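Local coordinates for protein Xaa-Pro Dipeptidase (PDB 2QS8) that probably removes C-terminal residues from peptides as a metal-dependent carboxypeptidase or dipeptidase of the amidohydrolase superfamily, and holds methionine in its active site, at residues A190-L202 and N210-V222. Numbering follows the deposited sequence.
With MET (methionine), chain D.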
# COMPACT_ATOMS: atom_id res chain seq x y z
N ALA A 190 6.50 -13.09 -19.78
CA ALA A 190 7.84 -12.56 -20.07
C ALA A 190 8.99 -13.46 -19.62
O ALA A 190 8.87 -14.20 -18.64
CB ALA A 190 7.99 -11.18 -19.43
N ASP A 191 10.11 -13.39 -20.33
CA ASP A 191 11.31 -14.18 -20.00
C ASP A 191 12.16 -13.39 -19.02
O ASP A 191 12.89 -13.97 -18.21
CB ASP A 191 12.17 -14.46 -21.24
CG ASP A 191 11.43 -15.21 -22.32
OD1 ASP A 191 11.07 -14.58 -23.35
OD2 ASP A 191 11.20 -16.42 -22.14
N GLY A 192 12.07 -12.07 -19.10
CA GLY A 192 12.84 -11.21 -18.22
C GLY A 192 12.16 -9.91 -17.86
O GLY A 192 11.00 -9.67 -18.19
N ILE A 193 12.92 -9.06 -17.17
CA ILE A 193 12.43 -7.78 -16.71
C ILE A 193 13.25 -6.63 -17.24
O ILE A 193 14.47 -6.73 -17.39
CB ILE A 193 12.45 -7.70 -15.16
CG1 ILE A 193 11.50 -8.74 -14.57
CG2 ILE A 193 12.09 -6.29 -14.69
CD1 ILE A 193 10.02 -8.49 -14.89
N LYS A 194 12.57 -5.52 -17.52
CA LYS A 194 13.22 -4.31 -17.99
C LYS A 194 12.66 -3.13 -17.20
O LYS A 194 11.44 -3.01 -17.03
CB LYS A 194 12.94 -4.13 -19.49
CG LYS A 194 13.24 -2.74 -20.02
CD LYS A 194 14.72 -2.42 -19.98
CE LYS A 194 15.00 -1.09 -20.67
NZ LYS A 194 14.35 -1.00 -22.01
N ILE A 195 13.54 -2.28 -16.69
CA ILE A 195 13.11 -1.10 -15.94
C ILE A 195 13.88 0.14 -16.39
O ILE A 195 14.96 0.02 -16.97
CB ILE A 195 13.36 -1.25 -14.41
CG1 ILE A 195 14.86 -1.30 -14.13
CG2 ILE A 195 12.65 -2.46 -13.89
CD1 ILE A 195 15.23 -1.32 -12.64
N THR A 196 13.30 1.31 -16.16
CA THR A 196 13.97 2.56 -16.48
C THR A 196 14.39 3.13 -15.12
O THR A 196 13.60 3.75 -14.40
CB THR A 196 13.03 3.56 -17.23
OG1 THR A 196 11.76 3.63 -16.57
CG2 THR A 196 12.82 3.11 -18.66
N VAL A 197 15.65 2.88 -14.76
CA VAL A 197 16.17 3.35 -13.49
C VAL A 197 16.48 4.86 -13.48
O VAL A 197 16.73 5.43 -12.41
CB VAL A 197 17.45 2.55 -13.09
CG1 VAL A 197 18.68 3.19 -13.70
CG2 VAL A 197 17.55 2.46 -11.57
N THR A 198 16.47 5.49 -14.65
CA THR A 198 16.69 6.94 -14.73
C THR A 198 15.76 7.50 -15.79
O THR A 198 15.09 6.76 -16.50
CB THR A 198 18.13 7.31 -15.14
OG1 THR A 198 18.33 7.01 -16.53
CG2 THR A 198 19.16 6.56 -14.30
N GLY A 199 15.73 8.83 -15.91
CA GLY A 199 14.90 9.45 -16.93
C GLY A 199 15.41 9.03 -18.30
O GLY A 199 16.46 8.39 -18.40
N GLY A 200 14.67 9.38 -19.35
CA GLY A 200 15.08 8.99 -20.69
C GLY A 200 14.92 10.09 -21.72
O GLY A 200 14.48 11.19 -21.40
N VAL A 201 15.25 9.78 -22.97
CA VAL A 201 15.19 10.76 -24.06
C VAL A 201 13.86 10.86 -24.81
O VAL A 201 13.22 11.91 -24.80
CB VAL A 201 16.30 10.50 -25.10
CG1 VAL A 201 16.17 11.46 -26.28
CG2 VAL A 201 17.65 10.65 -24.46
N LEU A 202 13.46 9.78 -25.47
CA LEU A 202 12.23 9.77 -26.26
C LEU A 202 10.90 9.83 -25.49
O LEU A 202 9.84 9.74 -26.08
CB LEU A 202 12.24 8.56 -27.19
CG LEU A 202 13.49 8.53 -28.07
CD1 LEU A 202 13.51 7.25 -28.90
CD2 LEU A 202 13.51 9.77 -28.94
N ASN A 210 17.65 11.67 -14.58
CA ASN A 210 17.53 11.65 -13.12
C ASN A 210 17.21 10.25 -12.56
O ASN A 210 16.57 9.45 -13.23
CB ASN A 210 16.45 12.66 -12.67
CG ASN A 210 15.08 12.02 -12.57
OD1 ASN A 210 14.59 11.74 -11.47
ND2 ASN A 210 14.44 11.79 -13.71
N PRO A 211 17.67 9.94 -11.34
CA PRO A 211 17.41 8.63 -10.73
C PRO A 211 15.90 8.46 -10.45
O PRO A 211 15.31 9.25 -9.70
CB PRO A 211 18.24 8.67 -9.45
CG PRO A 211 18.16 10.12 -9.07
CD PRO A 211 18.38 10.82 -10.40
N GLN A 212 15.28 7.46 -11.06
CA GLN A 212 13.83 7.24 -10.89
C GLN A 212 13.41 5.99 -10.11
O GLN A 212 12.23 5.67 -10.01
CB GLN A 212 13.14 7.28 -12.26
CG GLN A 212 13.47 8.56 -13.03
CD GLN A 212 12.65 8.71 -14.30
OE1 GLN A 212 12.24 7.73 -14.91
NE2 GLN A 212 12.43 9.96 -14.71
N PHE A 213 14.39 5.30 -9.54
CA PHE A 213 14.14 4.14 -8.70
C PHE A 213 14.95 4.37 -7.43
O PHE A 213 16.11 4.80 -7.51
CB PHE A 213 14.61 2.84 -9.37
CG PHE A 213 13.53 2.11 -10.13
CD1 PHE A 213 13.05 2.60 -11.34
CD2 PHE A 213 13.01 0.92 -9.64
CE1 PHE A 213 12.06 1.91 -12.05
CE2 PHE A 213 12.01 0.22 -10.34
CZ PHE A 213 11.54 0.72 -11.55
N THR A 214 14.36 4.12 -6.28
CA THR A 214 15.08 4.27 -5.02
C THR A 214 15.90 2.98 -4.89
O THR A 214 15.64 2.01 -5.60
CB THR A 214 14.12 4.36 -3.82
OG1 THR A 214 13.48 3.09 -3.67
CG2 THR A 214 13.04 5.45 -4.05
N GLN A 215 16.88 2.95 -3.99
CA GLN A 215 17.70 1.76 -3.84
C GLN A 215 16.79 0.61 -3.39
O GLN A 215 16.91 -0.52 -3.86
CB GLN A 215 18.82 1.98 -2.83
CG GLN A 215 19.82 0.83 -2.79
CD GLN A 215 20.54 0.66 -4.12
OE1 GLN A 215 21.27 1.55 -4.58
NE2 GLN A 215 20.35 -0.50 -4.75
N GLU A 216 15.87 0.91 -2.48
CA GLU A 216 14.93 -0.09 -1.99
C GLU A 216 14.06 -0.64 -3.14
O GLU A 216 13.80 -1.84 -3.21
CB GLU A 216 14.03 0.55 -0.93
CG GLU A 216 12.85 -0.30 -0.48
CD GLU A 216 11.96 0.44 0.53
OE1 GLU A 216 11.56 1.59 0.25
OE2 GLU A 216 11.65 -0.14 1.60
N GLU A 217 13.63 0.23 -4.04
CA GLU A 217 12.80 -0.20 -5.16
C GLU A 217 13.57 -1.06 -6.17
O GLU A 217 13.05 -2.07 -6.63
CB GLU A 217 12.17 1.02 -5.86
CG GLU A 217 11.21 1.83 -4.98
CD GLU A 217 10.71 3.11 -5.65
OE1 GLU A 217 11.46 3.76 -6.40
OE2 GLU A 217 9.54 3.47 -5.41
N VAL A 218 14.79 -0.67 -6.53
CA VAL A 218 15.53 -1.47 -7.49
C VAL A 218 16.02 -2.77 -6.85
O VAL A 218 16.15 -3.79 -7.52
CB VAL A 218 16.71 -0.68 -8.15
CG1 VAL A 218 17.70 -0.19 -7.12
CG2 VAL A 218 17.40 -1.56 -9.18
N ASP A 219 16.29 -2.75 -5.54
CA ASP A 219 16.70 -3.98 -4.86
C ASP A 219 15.52 -4.95 -4.99
O ASP A 219 15.70 -6.14 -5.25
CB ASP A 219 17.00 -3.75 -3.37
CG ASP A 219 18.35 -3.06 -3.13
OD1 ASP A 219 19.19 -3.07 -4.04
OD2 ASP A 219 18.56 -2.51 -2.02
N ALA A 220 14.31 -4.43 -4.79
CA ALA A 220 13.09 -5.23 -4.88
C ALA A 220 12.92 -5.84 -6.26
O ALA A 220 12.39 -6.93 -6.39
CB ALA A 220 11.87 -4.38 -4.52
N VAL A 221 13.38 -5.13 -7.30
CA VAL A 221 13.30 -5.62 -8.66
C VAL A 221 14.17 -6.87 -8.80
O VAL A 221 13.72 -7.90 -9.32
CB VAL A 221 13.80 -4.57 -9.70
CG1 VAL A 221 13.87 -5.18 -11.08
CG2 VAL A 221 12.90 -3.35 -9.69
N VAL A 222 15.40 -6.78 -8.33
CA VAL A 222 16.33 -7.89 -8.41
C VAL A 222 15.86 -9.09 -7.59
O VAL A 222 15.77 -10.20 -8.10
CB VAL A 222 17.74 -7.48 -7.94
CG1 VAL A 222 18.67 -8.68 -7.92
CG2 VAL A 222 18.31 -6.39 -8.87
N MET D . 15.45 4.86 -26.11
CA MET D . 16.50 5.65 -25.41
C MET D . 15.92 6.86 -24.68
O MET D . 16.57 7.34 -23.73
CB MET D . 17.54 6.14 -26.42
CG MET D . 18.68 6.89 -25.79
SD MET D . 19.94 7.23 -26.97
CE MET D . 20.56 5.59 -27.23
OXT MET D . 14.82 7.31 -25.08
O HOH W 1 11.11 5.10 -14.42
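A single beta bridge, Thr-198 with Pro-211, ties the loop beyond strand 192-196 to the chain entering helix 215-227. Two backbone bonds frame it: Gln-212 N gives a nearly straight bond to Val-197 O (2.8 Å, 167°), while Gly-199 N meets Asn-210 O (2.9 Å). Next to the bridge Phe-213 lays its ring against Ile-195. The CD1 methyl of Ile-195 sits over the ring centre, 4.2 Å from the centroid, a CH-pi contact, and Thr-196 O lies at the ring edge, 3.3 Å from Phe-213 CD1. With CG1 of Ile-195 between backbone N and carbonyl carbon (chi1 66°) and its chain extended beyond CG1, CD1 covers the ring and also reaches Val-218 CG2, while Ile-195 CG2 meets Val-221 CG1 tip to tip at 4.1 Å. Strand 192-196 and the helix segment 215-222 run nearly antiparallel (165°), the first half of the beta-alpha-beta unit completed by strand 231-236 in this TIM-barrel enzyme. One water accepts from Thr-196 OG1 and donates to Gln-212 OE1, and the Gln-212 side chain also has His-150 of the ligand pocket as a polar partner. Farther along the loop, Val-201 N donates to methionine O and Leu-202 N to methionine OXT (2.8 Å). Two main-chain N-H groups, one per oxygen, thus receive the carboxylate, consistent with a site for a substrate's free C-terminal carboxylate, on a loop that starts bridged to the helix entry.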